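Local structure of succinyl-CoA ligase (ADP-forming) subunit alpha (Methanosaeta concilii, 6HXI) at residues B[459-463]-B[474-478]; B[234-240]-B[284-290]. The protein binds coenzyme A and combines a region of the succinyl-CoA synthetase family with a helical region related to citrate synthase in one chain. One frame throughout, in Å; residues are numbered along the deposited sequence. Where two conformers were deposited one is given.

Contact 1: B[459-463]-B[474-478]; sequences REFKR and FVGEM
Two sequence-adjacent helices of the citrate-synthase-like region, 453-466 and 471-480, joined by a short connection, pack obliquely here, nearer antiparallel than parallel: their N-to-C directions differ by 128°. The segment axes come no closer than 11.8 Å, so side chains must bridge the gap; the nearest CA atoms, those of Phe461 and Phe474, are 8.6 Å apart. On 474-478, begin with Phe474, chi1 t, which points toward 459-463. The CA-to-CB bond of Phe461 (chi1 m) points away, yet its ring swings back to offer a face to the Phe474 edge: a T-shaped stack, centroids 5.2 Å apart, planes at 73°, Phe461 CE2 3.9 Å from Phe474 CE2. Arg463 NH2 also lies at the Phe474 ring edge, 3.7 Å from CE1. Helix 517-530 flanks the pair, Ala522 against Phe461, Tyr521 and Val525 against Phe474. One turn on, Glu477 (chi1 and chi2 t) sets OE1 3.3 Å from NH2 of Arg463 (t, t, p at chi1 to chi3), a long salt bridge; its stronger partner is Lys481. Arg463 is held more firmly within its own helix, NH2 to Glu460 OE2 at 2.8 Å. Met478, m throughout, places SD 4.3 Å from both Glu460 OE2 and Arg463 NH2, about 6 Å from a bound coenzyme A. Glu460, Arg463 and Glu477 thus form an ionic network beside the buried aromatic stack, tying together helices whose backbones do not touch.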
# COMPACT_ATOMS: atom_id res chain seq x y z
N ARG B 459 -21.71 -14.02 6.76
CA ARG B 459 -22.83 -13.10 6.62
C ARG B 459 -24.11 -13.80 6.15
O ARG B 459 -25.11 -13.77 6.85
CB ARG B 459 -22.42 -12.01 5.60
CG ARG B 459 -23.25 -10.74 5.61
CD ARG B 459 -22.36 -9.50 5.46
NE ARG B 459 -21.27 -9.65 4.49
CZ ARG B 459 -20.12 -9.01 4.55
NH1 ARG B 459 -19.20 -9.19 3.61
NH2 ARG B 459 -19.87 -8.17 5.55
N GLU B 460 -24.05 -14.43 4.96
CA GLU B 460 -25.17 -15.10 4.31
C GLU B 460 -25.70 -16.30 5.06
O GLU B 460 -26.93 -16.43 5.17
CB GLU B 460 -24.85 -15.47 2.84
CG GLU B 460 -24.83 -14.25 1.91
CD GLU B 460 -25.92 -13.21 2.07
OE1 GLU B 460 -25.60 -12.00 2.11
OE2 GLU B 460 -27.11 -13.60 2.14
N PHE B 461 -24.80 -17.19 5.55
CA PHE B 461 -25.23 -18.36 6.32
C PHE B 461 -25.84 -17.95 7.66
O PHE B 461 -26.87 -18.50 8.04
CB PHE B 461 -24.09 -19.39 6.49
CG PHE B 461 -23.86 -20.26 5.27
CD1 PHE B 461 -23.16 -19.77 4.17
CD2 PHE B 461 -24.38 -21.54 5.20
CE1 PHE B 461 -22.95 -20.57 3.04
CE2 PHE B 461 -24.16 -22.34 4.07
CZ PHE B 461 -23.44 -21.86 3.01
N LYS B 462 -25.23 -16.98 8.38
CA LYS B 462 -25.74 -16.53 9.68
C LYS B 462 -27.19 -15.99 9.53
O LYS B 462 -28.07 -16.39 10.27
CB LYS B 462 -24.81 -15.46 10.30
CG LYS B 462 -25.00 -15.27 11.77
CD LYS B 462 -24.59 -13.90 12.27
CE LYS B 462 -24.95 -13.84 13.74
NZ LYS B 462 -25.55 -12.54 14.14
N ARG B 463 -27.42 -15.12 8.54
CA ARG B 463 -28.72 -14.52 8.24
C ARG B 463 -29.78 -15.60 7.94
O ARG B 463 -30.82 -15.61 8.58
CB ARG B 463 -28.58 -13.50 7.10
CG ARG B 463 -29.91 -12.90 6.63
CD ARG B 463 -29.82 -12.27 5.26
NE ARG B 463 -29.34 -13.19 4.23
CZ ARG B 463 -30.10 -14.05 3.55
NH1 ARG B 463 -31.40 -14.13 3.79
NH2 ARG B 463 -29.56 -14.84 2.64
N PHE B 474 -33.17 -21.25 1.67
CA PHE B 474 -31.97 -20.43 1.48
C PHE B 474 -31.38 -20.72 0.11
O PHE B 474 -31.12 -19.78 -0.65
CB PHE B 474 -30.93 -20.71 2.59
CG PHE B 474 -29.55 -20.10 2.41
CD1 PHE B 474 -29.39 -18.74 2.12
CD2 PHE B 474 -28.40 -20.86 2.63
CE1 PHE B 474 -28.12 -18.16 2.04
CE2 PHE B 474 -27.13 -20.28 2.53
CZ PHE B 474 -27.01 -18.93 2.26
N VAL B 475 -31.21 -22.02 -0.23
CA VAL B 475 -30.70 -22.46 -1.54
C VAL B 475 -31.61 -21.88 -2.64
O VAL B 475 -31.10 -21.22 -3.54
CB VAL B 475 -30.51 -24.01 -1.59
CG1 VAL B 475 -30.20 -24.51 -3.01
CG2 VAL B 475 -29.43 -24.46 -0.61
N GLY B 476 -32.93 -22.01 -2.47
CA GLY B 476 -33.93 -21.48 -3.39
C GLY B 476 -33.91 -19.97 -3.55
O GLY B 476 -33.90 -19.48 -4.68
N GLU B 477 -33.88 -19.21 -2.44
CA GLU B 477 -33.83 -17.74 -2.43
C GLU B 477 -32.60 -17.20 -3.21
O GLU B 477 -32.73 -16.27 -4.02
CB GLU B 477 -33.83 -17.20 -0.98
CG GLU B 477 -33.65 -15.69 -0.87
CD GLU B 477 -33.20 -15.15 0.48
OE1 GLU B 477 -32.09 -14.57 0.54
OE2 GLU B 477 -33.98 -15.24 1.45
N MET B 478 -31.42 -17.77 -2.95
CA MET B 478 -30.16 -17.37 -3.57
C MET B 478 -30.16 -17.61 -5.08
O MET B 478 -29.64 -16.78 -5.82
CB MET B 478 -28.97 -18.06 -2.90
CG MET B 478 -28.76 -17.62 -1.47
SD MET B 478 -28.26 -15.89 -1.29
CE MET B 478 -26.50 -16.01 -1.64

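Contact 2: B[234-240]-B[284-290]; sequences LGGEDEY and KETAQAK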
# COMPACT_ATOMS: atom_id res chain seq x y z
N LEU B 234 38.76 23.43 50.44
CA LEU B 234 39.96 22.70 50.87
C LEU B 234 40.54 21.83 49.74
O LEU B 234 39.82 21.51 48.77
CB LEU B 234 39.65 21.86 52.13
CG LEU B 234 38.93 20.53 51.97
CD1 LEU B 234 38.80 19.86 53.30
CD2 LEU B 234 37.52 20.69 51.37
N GLY B 235 41.82 21.48 49.89
CA GLY B 235 42.55 20.67 48.91
C GLY B 235 43.14 21.53 47.81
O GLY B 235 42.50 22.47 47.32
N GLY B 236 44.38 21.21 47.45
CA GLY B 236 45.12 21.95 46.43
C GLY B 236 45.57 23.32 46.91
O GLY B 236 45.19 23.75 48.00
N GLU B 237 46.36 24.02 46.08
CA GLU B 237 46.95 25.32 46.47
C GLU B 237 46.53 26.50 45.60
O GLU B 237 47.26 27.51 45.56
CB GLU B 237 48.48 25.20 46.50
CG GLU B 237 49.03 24.51 47.73
CD GLU B 237 50.54 24.50 47.76
OE1 GLU B 237 51.14 25.56 48.07
OE2 GLU B 237 51.14 23.45 47.41
N ASP B 238 45.39 26.39 44.89
CA ASP B 238 44.87 27.42 43.99
C ASP B 238 44.69 28.78 44.68
O ASP B 238 45.16 29.79 44.15
CB ASP B 238 43.55 26.93 43.33
CG ASP B 238 42.77 27.95 42.48
OD1 ASP B 238 42.21 28.90 43.06
OD2 ASP B 238 42.63 27.72 41.26
N GLU B 239 44.03 28.81 45.84
CA GLU B 239 43.72 30.02 46.62
C GLU B 239 44.98 30.77 47.07
O GLU B 239 44.94 31.99 47.27
CB GLU B 239 42.78 29.72 47.79
CG GLU B 239 41.40 29.21 47.39
CD GLU B 239 41.25 27.71 47.12
OE1 GLU B 239 42.27 27.01 46.90
OE2 GLU B 239 40.10 27.24 47.12
N TYR B 240 46.12 30.06 47.16
CA TYR B 240 47.41 30.64 47.51
C TYR B 240 47.99 31.49 46.37
O TYR B 240 48.89 32.28 46.60
CB TYR B 240 48.40 29.58 48.03
CG TYR B 240 47.99 29.06 49.39
CD1 TYR B 240 48.23 29.80 50.54
CD2 TYR B 240 47.32 27.84 49.51
CE1 TYR B 240 47.81 29.34 51.79
CE2 TYR B 240 46.91 27.37 50.76
CZ TYR B 240 47.15 28.13 51.89
OH TYR B 240 46.74 27.68 53.12
N LYS B 284 48.39 23.01 54.98
CA LYS B 284 48.28 24.19 54.11
C LYS B 284 47.03 24.08 53.21
O LYS B 284 46.38 25.08 52.96
CB LYS B 284 49.55 24.33 53.26
CG LYS B 284 49.78 25.74 52.76
CD LYS B 284 50.74 25.77 51.56
CE LYS B 284 50.89 27.18 51.05
NZ LYS B 284 51.99 27.29 50.06
N GLU B 285 46.68 22.86 52.79
CA GLU B 285 45.53 22.59 51.94
C GLU B 285 44.17 22.72 52.65
O GLU B 285 43.15 22.79 51.96
CB GLU B 285 45.67 21.22 51.26
CG GLU B 285 46.68 21.18 50.13
CD GLU B 285 46.76 19.86 49.40
OE1 GLU B 285 47.89 19.40 49.13
OE2 GLU B 285 45.69 19.28 49.07
N THR B 286 44.13 22.76 53.99
CA THR B 286 42.88 22.86 54.76
C THR B 286 42.17 24.22 54.60
O THR B 286 42.82 25.22 54.31
CB THR B 286 43.10 22.56 56.27
OG1 THR B 286 43.91 23.58 56.87
CG2 THR B 286 43.68 21.18 56.52
N ALA B 287 40.86 24.24 54.84
CA ALA B 287 40.04 25.45 54.78
C ALA B 287 40.50 26.49 55.82
O ALA B 287 40.53 27.69 55.51
CB ALA B 287 38.57 25.11 54.99
N GLN B 288 40.90 26.04 57.02
CA GLN B 288 41.39 26.91 58.11
C GLN B 288 42.65 27.67 57.70
O GLN B 288 42.65 28.90 57.77
CB GLN B 288 41.57 26.14 59.44
CG GLN B 288 40.24 25.83 60.17
CD GLN B 288 39.44 24.64 59.62
OE1 GLN B 288 39.82 23.97 58.63
NE2 GLN B 288 38.33 24.33 60.28
N ALA B 289 43.69 26.96 57.22
CA ALA B 289 44.94 27.54 56.74
C ALA B 289 44.70 28.54 55.59
O ALA B 289 45.35 29.58 55.55
CB ALA B 289 45.88 26.45 56.28
N LYS B 290 43.74 28.24 54.71
CA LYS B 290 43.36 29.10 53.58
C LYS B 290 42.62 30.39 54.00
O LYS B 290 43.00 31.47 53.55
CB LYS B 290 42.56 28.32 52.52
CG LYS B 290 43.41 27.28 51.77
CD LYS B 290 42.61 26.52 50.74
CE LYS B 290 43.47 25.58 49.93
NZ LYS B 290 42.74 25.02 48.75
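Lys290 NZ is the hub of this contact. It donates to Gly235 O and Gly236 O, both at 2.9 Å, and to Glu239 OE1 at 2.8 Å, the last also a salt bridge; with Glu233 O, four oxygens share its three protons, so not all can be full bonds at once. The extended lysine, t from chi2 to chi4, reaches into a glycine-containing strand-to-helix loop at the C-terminal end of 227-233, one of the parallel strands of the mixed sheet; the capped start of helix 287-297 closes this loop. Both glycines have positive phi, and their amides are satisfied by one residue: Gly235 N donates to the backbone O of Glu285 at 2.8 Å, Gly236 N to its side-chain OE2, also at 2.8 Å. That OE2 is shared with Asn281 N and Arg206, while Glu239 OE2 serves Lys177 and Glu233 N. Tyr240 OH donates to Lys284 O at 2.6 Å, and the extended Lys284 side chain lies across one face of the Tyr240 ring, CE 3.6 Å from the centroid (CH-pi) and NZ 4.7 Å from it (cation-pi); that NZ also bridges to Glu237 OE1 at 2.8 Å. Thr286 is the N-cap: its OG1 hydrogen-bonds Glu283 O and accepts weakly from Ala289 N at 3.4 Å. The chemistry implies a turn fixed mainly by polar bonds to the loop leading into helix 287-297 and to Lys290 in its first turn.

Neither contact is wholly core or wholly surface: each joins buried residues to polar ones nearer solvent. They lie on opposite sides of the chain's centre, their own centres 98 Å apart and nearest atoms about 79 Å apart, and share no helix or strand. Contact 1 joins two helices close in sequence within the all-helical citrate-synthase-like part; its interior is aromatic and its ties are ionic, made by side chains alone. Contact 2 sits where a strand of a mixed sheet turns into a helix in the CoA-ligase region, so backbone groups take part. Hydrogen bonds dominate there. It also buries more than twice as much surface, 569 against 247 Å².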